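Local coordinates for glycosyl transferase (Staphylococcus aureus, PDB 5TZJ), which belongs to the family 2 glycosyl transferases and holds uridine-diphosphate-N-acetylglucosamine in a pocket, at residues F221-L233 and I245-T259. Residues are numbered along the deposited sequence; the frame is centred on the assembly and turned at random.
Sequences FYEVMRLIAVEIL and ILAEFLNRHFSFSRT
The side chain of Arg258 covers one face of the Phe221 ring. The guanidinium stacks flat on that face, planes 12° apart, in a cation-pi contact with Arg258 CZ 4.2 Å from the ring centroid. Arg258 CD adds a CH-pi contact to the same face. The bend of Arg258 at chi3 (61°) folds the guanidinium back over the ring. The rim of Phe221 also meets the rim of His253, Phe221 CE2 to His253 CE1 3.6 Å. Tyr222 OH and Thr259 OG1 share a hydrogen bond modelled at 2.4 Å, a length doubtful as a literal value. Thr259 OG1 also bonds His253 NE2 at 2.7 Å. The threonine hydroxyl thus lies between the two, and the donors stay open. Ser257 OG accepts from Thr259 N in an ST turn just after the helix ends. Bends at chi2 and chi3 bring Met225 SD to the edge of the Phe249 ring, a Met-aromatic contact. Met225 SD lies 3.5 Å from His253 ND1. Here the helices run nearly antiparallel, their segment axes at 157°, as a helical hairpin in the TarS linker region. Helix 271-282 packs beside it, with Phe281 edge-to-face with His253. Ile228 CG2 stands over the centre of the Phe249 ring, 3.8 Å from its centroid. Ala229 CB touches Leu246 CD1. Ile232 fits among Ile245, Leu246 and Phe249, where the backbones come closest. Leu233 CD1 presses tightly on Leu246 CD2, at 3.5 Å.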
loop_
_atom_site.group_PDB
_atom_site.type_symbol
_atom_site.label_atom_id
_atom_site.label_comp_id
_atom_site.label_asym_id
_atom_site.label_seq_id
_atom_site.Cartn_x
_atom_site.Cartn_y
_atom_site.Cartn_z
ATOM N N PHE A 221 5.256 -1.291 -12.595
ATOM C CA PHE A 221 5.325 -0.687 -11.273
ATOM C C PHE A 221 5.048 0.803 -11.336
ATOM O O PHE A 221 4.240 1.330 -10.559
ATOM C CB PHE A 221 6.706 -0.931 -10.643
ATOM C CG PHE A 221 6.887 -0.261 -9.315
ATOM C CD1 PHE A 221 6.229 -0.750 -8.192
ATOM C CD2 PHE A 221 7.698 0.868 -9.184
ATOM C CE1 PHE A 221 6.375 -0.137 -6.936
ATOM C CE2 PHE A 221 7.867 1.476 -7.944
ATOM C CZ PHE A 221 7.195 0.969 -6.806
ATOM N N TYR A 222 5.738 1.514 -12.246
ATOM C CA TYR A 222 5.654 2.969 -12.252
ATOM C C TYR A 222 4.399 3.470 -12.942
ATOM O O TYR A 222 4.023 4.621 -12.734
ATOM C CB TYR A 222 6.903 3.574 -12.949
ATOM C CG TYR A 222 8.148 3.504 -12.065
ATOM C CD1 TYR A 222 8.236 4.257 -10.890
ATOM C CD2 TYR A 222 9.214 2.657 -12.387
ATOM C CE1 TYR A 222 9.358 4.159 -10.058
ATOM C CE2 TYR A 222 10.365 2.589 -11.548
ATOM C CZ TYR A 222 10.413 3.372 -10.404
ATOM O OH TYR A 222 11.486 3.310 -9.503
ATOM N N GLU A 223 3.699 2.615 -13.710
ATOM C CA GLU A 223 2.361 2.989 -14.152
ATOM C C GLU A 223 1.411 3.099 -12.961
ATOM O O GLU A 223 0.532 3.964 -12.934
ATOM C CB GLU A 223 1.819 1.946 -15.168
ATOM C CG GLU A 223 0.312 2.086 -15.465
ATOM C CD GLU A 223 -0.003 3.346 -16.256
ATOM O OE1 GLU A 223 -1.192 3.671 -16.441
ATOM O OE2 GLU A 223 0.946 4.048 -16.697
ATOM N N VAL A 224 1.523 2.201 -11.981
ATOM C CA VAL A 224 0.664 2.372 -10.788
ATOM C C VAL A 224 1.033 3.666 -10.051
ATOM O O VAL A 224 0.164 4.350 -9.483
ATOM C CB VAL A 224 0.811 1.173 -9.838
ATOM C CG1 VAL A 224 0.022 1.405 -8.505
ATOM C CG2 VAL A 224 0.460 -0.198 -10.552
ATOM N N MET A 225 2.316 4.026 -10.055
ATOM C CA MET A 225 2.699 5.284 -9.376
ATOM C C MET A 225 2.098 6.502 -10.097
ATOM O O MET A 225 1.538 7.407 -9.451
ATOM C CB MET A 225 4.228 5.393 -9.272
ATOM C CG MET A 225 4.910 4.262 -8.452
ATOM S SD MET A 225 4.236 4.034 -6.801
ATOM C CE MET A 225 3.331 2.463 -6.994
ATOM N N ARG A 226 2.197 6.529 -11.435
ATOM C CA ARG A 226 1.553 7.570 -12.237
ATOM C C ARG A 226 0.049 7.652 -11.961
ATOM O O ARG A 226 -0.508 8.747 -11.813
ATOM C CB ARG A 226 1.820 7.302 -13.726
ATOM C CG ARG A 226 1.346 8.416 -14.649
ATOM C CD ARG A 226 1.451 8.003 -16.112
ATOM N NE ARG A 226 0.451 6.970 -16.419
ATOM C CZ ARG A 226 -0.864 7.196 -16.551
ATOM N NH1 ARG A 226 -1.332 8.440 -16.450
ATOM N NH2 ARG A 226 -1.703 6.170 -16.843
ATOM N N LEU A 227 -0.653 6.507 -11.974
ATOM C CA LEU A 227 -2.086 6.545 -11.681
ATOM C C LEU A 227 -2.358 7.178 -10.323
ATOM O O LEU A 227 -3.363 7.874 -10.147
ATOM C CB LEU A 227 -2.710 5.126 -11.735
ATOM C CG LEU A 227 -2.745 4.490 -13.125
ATOM C CD1 LEU A 227 -3.053 2.990 -13.102
ATOM C CD2 LEU A 227 -3.819 5.194 -13.956
ATOM N N ILE A 228 -1.498 6.918 -9.335
ATOM C CA ILE A 228 -1.671 7.530 -8.017
ATOM C C ILE A 228 -1.517 9.034 -8.095
ATOM O O ILE A 228 -2.300 9.775 -7.505
ATOM C CB ILE A 228 -0.699 6.914 -6.991
ATOM C CG1 ILE A 228 -1.178 5.509 -6.610
ATOM C CG2 ILE A 228 -0.715 7.695 -5.651
ATOM C CD1 ILE A 228 -0.056 4.718 -5.891
ATOM N N ALA A 229 -0.511 9.509 -8.834
ATOM C CA ALA A 229 -0.331 10.945 -8.972
ATOM C C ALA A 229 -1.530 11.556 -9.691
ATOM O O ALA A 229 -2.013 12.616 -9.299
ATOM C CB ALA A 229 0.994 11.240 -9.734
ATOM N N VAL A 230 -2.040 10.885 -10.738
ATOM C CA VAL A 230 -3.240 11.388 -11.413
ATOM C C VAL A 230 -4.426 11.410 -10.451
ATOM O O VAL A 230 -5.163 12.402 -10.362
ATOM C CB VAL A 230 -3.527 10.527 -12.660
ATOM C CG1 VAL A 230 -4.909 10.869 -13.244
ATOM C CG2 VAL A 230 -2.391 10.772 -13.673
ATOM N N GLU A 231 -4.597 10.331 -9.690
ATOM C CA GLU A 231 -5.712 10.240 -8.754
ATOM C C GLU A 231 -5.699 11.401 -7.764
ATOM O O GLU A 231 -6.731 12.057 -7.556
ATOM C CB GLU A 231 -5.667 8.897 -8.014
ATOM C CG GLU A 231 -6.944 8.586 -7.328
ATOM C CD GLU A 231 -8.068 8.255 -8.350
ATOM O OE1 GLU A 231 -9.196 8.641 -8.101
ATOM O OE2 GLU A 231 -7.808 7.626 -9.414
ATOM N N ILE A 232 -4.544 11.663 -7.142
ATOM C CA ILE A 232 -4.466 12.742 -6.145
ATOM C C ILE A 232 -4.818 14.080 -6.781
ATOM O O ILE A 232 -5.633 14.845 -6.260
ATOM C CB ILE A 232 -3.068 12.785 -5.501
ATOM C CG1 ILE A 232 -2.828 11.552 -4.593
ATOM C CG2 ILE A 232 -2.824 14.140 -4.734
ATOM C CD1 ILE A 232 -1.338 11.228 -4.346
ATOM N N LEU A 233 -4.203 14.377 -7.916
ATOM C CA LEU A 233 -4.381 15.685 -8.535
ATOM C C LEU A 233 -5.793 15.865 -9.069
ATOM O O LEU A 233 -6.244 17.005 -9.260
ATOM C CB LEU A 233 -3.314 15.864 -9.625
ATOM C CG LEU A 233 -1.952 16.139 -8.981
ATOM C CD1 LEU A 233 -0.868 16.108 -10.023
ATOM C CD2 LEU A 233 -1.976 17.520 -8.363
ATOM N N ILE A 245 -0.592 16.537 -0.484
ATOM C CA ILE A 245 -0.715 15.068 -0.433
ATOM C C ILE A 245 0.230 14.391 -1.440
ATOM O O ILE A 245 0.917 13.406 -1.124
ATOM C CB ILE A 245 -2.179 14.656 -0.638
ATOM C CG1 ILE A 245 -2.995 15.096 0.585
ATOM C CG2 ILE A 245 -2.341 13.112 -0.948
ATOM C CD1 ILE A 245 -4.480 15.255 0.219
ATOM N N LEU A 246 0.261 14.874 -2.670
ATOM C CA LEU A 246 1.220 14.320 -3.635
ATOM C C LEU A 246 2.656 14.403 -3.121
ATOM O O LEU A 246 3.404 13.419 -3.200
ATOM C CB LEU A 246 1.096 15.046 -4.950
ATOM C CG LEU A 246 1.813 14.489 -6.174
ATOM C CD1 LEU A 246 1.626 12.939 -6.354
ATOM C CD2 LEU A 246 1.231 15.199 -7.436
ATOM N N ALA A 247 3.056 15.561 -2.544
ATOM C CA ALA A 247 4.398 15.660 -1.986
ATOM C C ALA A 247 4.638 14.608 -0.915
ATOM O O ALA A 247 5.690 13.966 -0.904
ATOM C CB ALA A 247 4.655 17.080 -1.412
ATOM N N GLU A 248 3.672 14.405 -0.006
ATOM C CA GLU A 248 3.855 13.388 1.032
ATOM C C GLU A 248 3.978 11.999 0.418
ATOM O O GLU A 248 4.742 11.153 0.924
ATOM C CB GLU A 248 2.693 13.360 2.037
ATOM C CG GLU A 248 2.732 14.476 3.059
ATOM C CD GLU A 248 4.112 14.678 3.716
ATOM O OE1 GLU A 248 4.776 13.673 4.147
ATOM O OE2 GLU A 248 4.513 15.865 3.790
ATOM N N PHE A 249 3.156 11.722 -0.598
ATOM C CA PHE A 249 3.273 10.440 -1.281
ATOM C C PHE A 249 4.660 10.296 -1.898
ATOM O O PHE A 249 5.253 9.210 -1.869
ATOM C CB PHE A 249 2.194 10.269 -2.374
ATOM C CG PHE A 249 2.321 8.936 -3.088
ATOM C CD1 PHE A 249 1.973 7.759 -2.437
ATOM C CD2 PHE A 249 2.957 8.856 -4.314
ATOM C CE1 PHE A 249 2.156 6.500 -3.058
ATOM C CE2 PHE A 249 3.125 7.604 -4.938
ATOM C CZ PHE A 249 2.730 6.442 -4.302
ATOM N N LEU A 250 5.192 11.383 -2.450
ATOM C CA LEU A 250 6.530 11.308 -3.050
ATOM C C LEU A 250 7.611 11.099 -1.977
ATOM O O LEU A 250 8.554 10.340 -2.196
ATOM C CB LEU A 250 6.799 12.566 -3.875
ATOM C CG LEU A 250 5.925 12.734 -5.136
ATOM C CD1 LEU A 250 6.125 14.150 -5.766
ATOM C CD2 LEU A 250 6.268 11.650 -6.186
ATOM N N ASN A 251 7.470 11.731 -0.788
ATOM C CA ASN A 251 8.423 11.481 0.296
ATOM C C ASN A 251 8.470 9.999 0.661
ATOM O O ASN A 251 9.552 9.410 0.820
ATOM C CB ASN A 251 8.040 12.290 1.540
ATOM C CG ASN A 251 8.332 13.774 1.382
ATOM O OD1 ASN A 251 9.157 14.204 0.554
ATOM N ND2 ASN A 251 7.660 14.570 2.176
ATOM N N ARG A 252 7.282 9.417 0.897
ATOM C CA ARG A 252 7.163 7.997 1.177
ATOM C C ARG A 252 7.821 7.164 0.077
ATOM O O ARG A 252 8.615 6.250 0.354
ATOM C CB ARG A 252 5.678 7.632 1.303
ATOM C CG ARG A 252 5.414 6.116 1.153
ATOM C CD ARG A 252 4.182 5.752 0.243
ATOM N NE ARG A 252 4.275 4.331 -0.143
ATOM C CZ ARG A 252 3.869 3.321 0.617
ATOM N NH1 ARG A 252 3.258 3.561 1.759
ATOM N NH2 ARG A 252 4.042 2.055 0.214
ATOM N N HIS A 253 7.454 7.443 -1.164
ATOM C CA HIS A 253 7.833 6.566 -2.288
ATOM C C HIS A 253 9.342 6.535 -2.459
ATOM O O HIS A 253 9.954 5.462 -2.521
ATOM C CB HIS A 253 7.187 7.064 -3.565
ATOM C CG HIS A 253 7.662 6.346 -4.794
ATOM N ND1 HIS A 253 7.101 5.155 -5.198
ATOM C CD2 HIS A 253 8.657 6.621 -5.681
ATOM C CE1 HIS A 253 7.722 4.724 -6.290
ATOM N NE2 HIS A 253 8.671 5.595 -6.610
ATOM N N PHE A 254 9.971 7.730 -2.470
ATOM C CA PHE A 254 11.411 7.822 -2.695
ATOM C C PHE A 254 12.202 7.336 -1.500
ATOM O O PHE A 254 13.374 6.961 -1.672
ATOM C CB PHE A 254 11.831 9.279 -3.051
ATOM C CG PHE A 254 11.640 9.612 -4.511
ATOM C CD1 PHE A 254 10.376 9.969 -5.006
ATOM C CD2 PHE A 254 12.719 9.542 -5.387
ATOM C CE1 PHE A 254 10.199 10.249 -6.339
ATOM C CE2 PHE A 254 12.555 9.846 -6.711
ATOM C CZ PHE A 254 11.308 10.190 -7.206
ATOM N N SER A 255 11.576 7.288 -0.303
ATOM C CA SER A 255 12.250 6.772 0.875
ATOM C C SER A 255 12.134 5.268 1.006
ATOM O O SER A 255 13.065 4.637 1.515
ATOM C CB SER A 255 11.694 7.387 2.172
ATOM O OG SER A 255 11.737 8.788 2.109
ATOM N N PHE A 256 10.986 4.670 0.613
ATOM C CA PHE A 256 10.749 3.293 0.999
ATOM C C PHE A 256 10.554 2.347 -0.163
ATOM O O PHE A 256 10.694 1.143 0.028
ATOM C CB PHE A 256 9.564 3.211 1.972
ATOM C CG PHE A 256 9.855 3.891 3.269
ATOM C CD1 PHE A 256 10.938 3.486 4.034
ATOM C CD2 PHE A 256 9.131 4.995 3.684
ATOM C CE1 PHE A 256 11.266 4.135 5.238
ATOM C CE2 PHE A 256 9.443 5.633 4.872
ATOM C CZ PHE A 256 10.513 5.198 5.648
ATOM N N SER A 257 10.322 2.828 -1.348
ATOM C CA SER A 257 10.073 1.909 -2.454
ATOM C C SER A 257 11.394 1.517 -3.116
ATOM O O SER A 257 12.472 2.029 -2.768
ATOM C CB SER A 257 9.147 2.546 -3.482
ATOM O OG SER A 257 9.940 3.422 -4.284
ATOM N N ARG A 258 11.288 0.627 -4.113
ATOM C CA ARG A 258 12.410 0.190 -4.944
ATOM C C ARG A 258 13.051 1.346 -5.699
ATOM O O ARG A 258 14.158 1.202 -6.244
ATOM C CB ARG A 258 11.905 -0.865 -5.971
ATOM C CG ARG A 258 10.989 -0.181 -7.023
ATOM C CD ARG A 258 10.329 -1.184 -7.971
ATOM N NE ARG A 258 9.493 -2.120 -7.244
ATOM C CZ ARG A 258 9.059 -3.273 -7.762
ATOM N NH1 ARG A 258 9.399 -3.630 -9.013
ATOM N NH2 ARG A 258 8.318 -4.073 -7.017
ATOM N N THR A 259 12.363 2.480 -5.816
ATOM C CA THR A 259 13.015 3.653 -6.394
ATOM C C THR A 259 14.244 4.047 -5.576
ATOM O O THR A 259 15.287 4.486 -6.124
ATOM C CB THR A 259 12.010 4.797 -6.466
ATOM O OG1 THR A 259 11.003 4.443 -7.409
ATOM C CG2 THR A 259 12.700 6.116 -6.953
#